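Side-chain contacts in cytoplasmic export protein 1 (Saccharomyces cerevisiae, PDB 3VWA), which takes part in nuclear tRNA export, binds tRNA, and may collect it from export receptors and deliver aminoacylated tRNA to the translation machinery: residues A[260-265]-A[290-295]; A[267-272]-A[325-330]. All blocks are in the same frame, centred on the assembly; numbering follows the deposited sequence.

Contact 1 of 2, residues A[260-265]-A[290-295]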
# COMPACT_ATOMS: atom_id res chain seq x y z
N VAL A 260 -20.58 2.54 -9.89
CA VAL A 260 -20.13 3.51 -10.90
C VAL A 260 -18.84 4.27 -10.44
O VAL A 260 -17.92 4.48 -11.23
CB VAL A 260 -21.19 4.53 -11.25
CG1 VAL A 260 -20.58 5.67 -12.10
CG2 VAL A 260 -22.36 3.86 -12.02
N VAL A 261 -18.83 4.70 -9.19
CA VAL A 261 -17.66 5.37 -8.59
C VAL A 261 -16.40 4.52 -8.74
O VAL A 261 -15.35 5.01 -9.16
CB VAL A 261 -17.88 5.62 -7.10
CG1 VAL A 261 -16.59 6.23 -6.46
CG2 VAL A 261 -19.11 6.52 -6.92
N MSE A 262 -16.51 3.25 -8.40
CA MSE A 262 -15.40 2.31 -8.64
C MSE A 262 -15.12 2.10 -10.10
O MSE A 262 -14.00 1.97 -10.47
CB MSE A 262 -15.69 0.96 -7.96
CG MSE A 262 -15.66 1.05 -6.43
SE MSE A 262 -14.31 2.30 -5.62
CE MSE A 262 -13.97 3.84 -6.70
N SER A 263 -16.15 2.02 -10.95
CA SER A 263 -15.94 2.04 -12.40
C SER A 263 -15.21 3.28 -12.92
O SER A 263 -14.34 3.19 -13.84
CB SER A 263 -17.26 1.86 -13.10
OG SER A 263 -17.67 0.55 -12.75
N ASN A 264 -15.53 4.42 -12.35
CA ASN A 264 -14.80 5.64 -12.66
C ASN A 264 -13.35 5.54 -12.18
O ASN A 264 -12.41 5.94 -12.89
CB ASN A 264 -15.48 6.85 -12.01
CG ASN A 264 -16.69 7.27 -12.78
OD1 ASN A 264 -16.83 6.88 -13.94
ND2 ASN A 264 -17.56 8.09 -12.17
N LEU A 265 -13.17 4.94 -11.00
CA LEU A 265 -11.83 4.76 -10.47
C LEU A 265 -11.03 3.89 -11.41
O LEU A 265 -9.89 4.21 -11.72
CB LEU A 265 -11.86 4.18 -9.07
CG LEU A 265 -10.56 3.59 -8.47
CD1 LEU A 265 -9.47 4.64 -8.40
CD2 LEU A 265 -10.84 3.03 -7.06
N PRO A 290 -9.59 0.50 1.02
CA PRO A 290 -10.57 -0.15 1.83
C PRO A 290 -11.98 -0.04 1.25
O PRO A 290 -12.72 -1.01 1.37
CB PRO A 290 -10.48 0.56 3.22
CG PRO A 290 -9.44 1.60 3.11
CD PRO A 290 -8.89 1.61 1.71
N GLU A 291 -12.35 1.08 0.63
CA GLU A 291 -13.66 1.14 -0.05
C GLU A 291 -13.78 0.17 -1.24
O GLU A 291 -14.82 -0.53 -1.37
CB GLU A 291 -14.01 2.58 -0.52
CG GLU A 291 -14.09 3.61 0.61
CD GLU A 291 -15.27 3.42 1.58
OE1 GLU A 291 -15.95 2.35 1.57
OE2 GLU A 291 -15.54 4.36 2.35
N LEU A 292 -12.75 0.10 -2.09
CA LEU A 292 -12.75 -0.93 -3.15
C LEU A 292 -12.88 -2.31 -2.58
O LEU A 292 -13.66 -3.12 -3.04
CB LEU A 292 -11.43 -0.98 -3.90
CG LEU A 292 -11.48 -0.81 -5.41
CD1 LEU A 292 -10.15 -1.01 -6.15
CD2 LEU A 292 -12.68 -1.50 -6.09
N CYS A 293 -12.06 -2.60 -1.59
CA CYS A 293 -12.10 -3.92 -0.96
C CYS A 293 -13.52 -4.24 -0.52
O CYS A 293 -14.03 -5.30 -0.83
CB CYS A 293 -11.13 -4.00 0.20
SG CYS A 293 -9.38 -4.06 -0.32
N GLU A 294 -14.20 -3.30 0.14
CA GLU A 294 -15.60 -3.51 0.52
C GLU A 294 -16.48 -3.83 -0.68
O GLU A 294 -17.36 -4.71 -0.62
CB GLU A 294 -16.16 -2.27 1.26
CG GLU A 294 -15.84 -2.27 2.74
CD GLU A 294 -16.30 -3.57 3.38
OE1 GLU A 294 -17.49 -3.95 3.18
OE2 GLU A 294 -15.44 -4.22 4.03
N ILE A 295 -16.28 -3.10 -1.78
CA ILE A 295 -17.13 -3.33 -2.97
C ILE A 295 -16.82 -4.66 -3.60
O ILE A 295 -17.73 -5.34 -4.05
CB ILE A 295 -17.09 -2.18 -3.97
CG1 ILE A 295 -17.91 -1.03 -3.39
CG2 ILE A 295 -17.70 -2.61 -5.33
CD1 ILE A 295 -17.24 0.33 -3.52

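Contact 2 of 2, residues A[267-272]-A[325-330]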
# COMPACT_ATOMS: atom_id res chain seq x y z
N ASN A 267 -11.32 3.48 -14.65
CA ASN A 267 -11.01 4.06 -15.98
C ASN A 267 -9.88 5.06 -15.89
O ASN A 267 -9.04 5.17 -16.80
CB ASN A 267 -12.19 4.79 -16.59
CG ASN A 267 -13.15 3.86 -17.28
OD1 ASN A 267 -14.36 4.02 -17.14
ND2 ASN A 267 -12.64 2.88 -18.05
N LEU A 268 -9.91 5.83 -14.81
CA LEU A 268 -8.80 6.68 -14.46
C LEU A 268 -7.49 5.93 -14.19
O LEU A 268 -6.39 6.43 -14.53
CB LEU A 268 -9.13 7.42 -13.19
CG LEU A 268 -10.17 8.51 -13.22
CD1 LEU A 268 -10.33 8.96 -11.77
CD2 LEU A 268 -9.76 9.69 -14.13
N TYR A 269 -7.59 4.77 -13.51
CA TYR A 269 -6.43 3.90 -13.33
C TYR A 269 -5.86 3.34 -14.64
O TYR A 269 -4.66 3.31 -14.83
CB TYR A 269 -6.76 2.73 -12.41
CG TYR A 269 -5.65 1.73 -12.12
CD1 TYR A 269 -5.47 0.61 -12.93
CD2 TYR A 269 -4.87 1.84 -11.00
CE1 TYR A 269 -4.51 -0.34 -12.66
CE2 TYR A 269 -3.95 0.88 -10.69
CZ TYR A 269 -3.76 -0.19 -11.52
OH TYR A 269 -2.83 -1.16 -11.22
N LEU A 270 -6.74 2.91 -15.54
CA LEU A 270 -6.35 2.50 -16.90
C LEU A 270 -5.78 3.66 -17.81
O LEU A 270 -4.67 3.51 -18.39
CB LEU A 270 -7.51 1.78 -17.58
CG LEU A 270 -7.90 0.46 -16.88
CD1 LEU A 270 -9.03 -0.22 -17.66
CD2 LEU A 270 -6.67 -0.48 -16.72
N GLU A 271 -6.49 4.79 -17.86
CA GLU A 271 -6.17 5.87 -18.79
C GLU A 271 -5.09 6.86 -18.28
O GLU A 271 -4.46 7.54 -19.11
CB GLU A 271 -7.41 6.68 -19.22
CG GLU A 271 -8.70 5.89 -19.49
CD GLU A 271 -8.92 5.47 -20.94
OE1 GLU A 271 -8.21 4.56 -21.42
OE2 GLU A 271 -9.83 6.06 -21.61
N SER A 272 -4.96 7.00 -16.96
CA SER A 272 -3.97 7.91 -16.29
C SER A 272 -3.52 7.37 -14.96
O SER A 272 -3.69 8.00 -13.90
CB SER A 272 -4.47 9.33 -16.07
OG SER A 272 -5.86 9.43 -16.27
N LEU A 325 -9.89 -6.07 -8.43
CA LEU A 325 -8.95 -6.80 -7.54
C LEU A 325 -7.54 -6.48 -8.02
O LEU A 325 -6.58 -6.42 -7.21
CB LEU A 325 -9.19 -8.29 -7.68
CG LEU A 325 -9.44 -9.26 -6.55
CD1 LEU A 325 -9.28 -10.69 -7.07
CD2 LEU A 325 -8.54 -9.07 -5.32
N ALA A 326 -7.38 -6.26 -9.33
CA ALA A 326 -6.05 -5.89 -9.91
C ALA A 326 -5.58 -4.56 -9.33
O ALA A 326 -4.40 -4.40 -8.91
CB ALA A 326 -6.08 -5.87 -11.46
N ILE A 327 -6.51 -3.63 -9.17
CA ILE A 327 -6.18 -2.35 -8.57
C ILE A 327 -5.77 -2.54 -7.14
O ILE A 327 -4.84 -1.89 -6.66
CB ILE A 327 -7.41 -1.45 -8.60
CG1 ILE A 327 -8.09 -1.49 -9.99
CG2 ILE A 327 -7.14 -0.05 -8.14
CD1 ILE A 327 -7.38 -0.71 -11.06
N VAL A 328 -6.50 -3.38 -6.42
CA VAL A 328 -6.26 -3.47 -5.00
C VAL A 328 -4.87 -4.12 -4.82
O VAL A 328 -4.07 -3.66 -4.00
CB VAL A 328 -7.39 -4.24 -4.30
CG1 VAL A 328 -6.89 -4.93 -3.06
CG2 VAL A 328 -8.53 -3.31 -3.93
N LEU A 329 -4.61 -5.19 -5.57
CA LEU A 329 -3.35 -5.96 -5.42
C LEU A 329 -2.17 -5.12 -5.81
O LEU A 329 -1.15 -5.18 -5.13
CB LEU A 329 -3.32 -7.23 -6.30
CG LEU A 329 -4.27 -8.35 -5.94
CD1 LEU A 329 -4.37 -9.34 -7.12
CD2 LEU A 329 -3.79 -8.97 -4.64
N ASP A 330 -2.32 -4.37 -6.90
CA ASP A 330 -1.34 -3.36 -7.30
C ASP A 330 -1.11 -2.30 -6.25
O ASP A 330 0.00 -2.10 -5.79
CB ASP A 330 -1.72 -2.65 -8.63
CG ASP A 330 -0.66 -1.60 -9.07
OD1 ASP A 330 -1.03 -0.65 -9.81
OD2 ASP A 330 0.54 -1.71 -8.73

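Contact 1 of 2, residues A[260-265]-A[290-295]
Met262, present as selenomethionine, reaches from helix 255-271 between Leu292 and Ile295 of helix 283-303. Its CG does most of the touching. Met262 CG lies 3.4 Å from Ile295 CD1, tighter than a usual carbon contact. The same CG is 3.9 Å from Leu292 CD2. Met262 SE, next along the chain, meets the same two methyl groups at longer range, with Ile295 CD1 4.1 Å away. The Met262 chain is not extended. It leaves the backbone with CG opposite the carbonyl carbon (chi1 -68°), and it then bends at both chi2 and chi3. The bends turn CE back toward its own helix, so CG and SE rather than the terminal methyl face helix 283-303.

Leu265 sits one turn further along and adds a smaller contact. Its CD2 meets Leu292 CD1 at 4.2 Å. Leu292 is therefore shared by both residues, one methyl for each. Its CB does not aim straight across, but the branch swings in, with chi1 at -124°, away from the usual staggered positions. Ile295 meets Met262 mainly through the end of its longer branch, CD1; Ile295 CG2 makes only a looser approach, about 4.3 Å from Met262 CG.

No hydrogen bond or charge crosses the contact. The two short axes pass 11.0 Å apart and cross at -122°, closer to antiparallel than to parallel. Phe243 of helix 239-248 lies against Met262 and Leu265. Phe324 of helix 321-335 touches Met262 and Leu292, so aromatic rings from two further helices extend the apolar layer. To one side, Glu291 turns its carboxylate away to bond His251. This is side-chain packing between successive helices of the all-helical part that follows the kinase-like domain, consistent with the core of a HEAT-type alpha solenoid.

Contact 2 of 2, residues A[267-272]-A[325-330]
A very short polar contact joins Tyr269 to Asp330. Tyr269 OH donates a hydrogen bond to Asp330 OD1 with the two oxygens only 2.3 Å apart. That length is shorter than such a bond normally allows, so the exact placing of the two oxygens is doubtful. The carboxylate oxygen comes to the edge of the phenol, near the ring plane, at the hydroxyl end. The carboxylate is turned steeply against the ring, with the two planes 74° apart.

Both partners reach out from their helices in a similar way. Tyr269 has CG opposite the backbone N (chi1 180°), which sends the ring across the gap between the helices. Asp330 also has its CG opposite the backbone N and meets the hydroxyl from the other side of that gap. Asp330 OD1 has a second partner in Arg273 NH2, a salt bridge from just beyond the end of helix 255-271. The tyrosine and the arginine thus share one carboxylate oxygen. A nearby positive charge would probably favour the ionised form of Asp330.

Ile327, one turn before Asp330, lies over one face of the Tyr269 ring and makes a CH-pi contact through CD1. The modelled approach is too close to be taken literally. The second branch is more relaxed, with Ile327 CG2 4.1 Å from Tyr269 CD2. The face of the phenol is thus used for apolar contact and its hydroxyl for the polar one.

The axes of 267-271 and 325-330 pass 11.5 Å apart at an angle of 67°. The tyrosine bridges this distance near the C-terminal end of helix 255-271. Beyond Ile327 lies Leu292 of helix 283-303. On the far side of helix 321-335, Leu329 packs against helices 342-351 and 355-368, and Tyr364 of the latter also touches Asp330.

Overall arrangement
Both contacts use helix 255-271, contact 1 along its middle and contact 2 at its C-terminal end. Their partners, helices 283-303 and 321-335, follow each other in the chain, and the centres of the contacts are about 10 Å apart. They meet directly, with Leu292 CD1 of contact 1 lying 3.6 Å from Val328 CG2 of the 325-330 segment. Contact 1 is mostly buried and wholly apolar. Contact 2 is only partly buried and combines an apolar part, facing the first contact, with a hydrogen bond and a charged neighbour. Together they tie three helices that precede the two HEAT repeats assigned further along the chain.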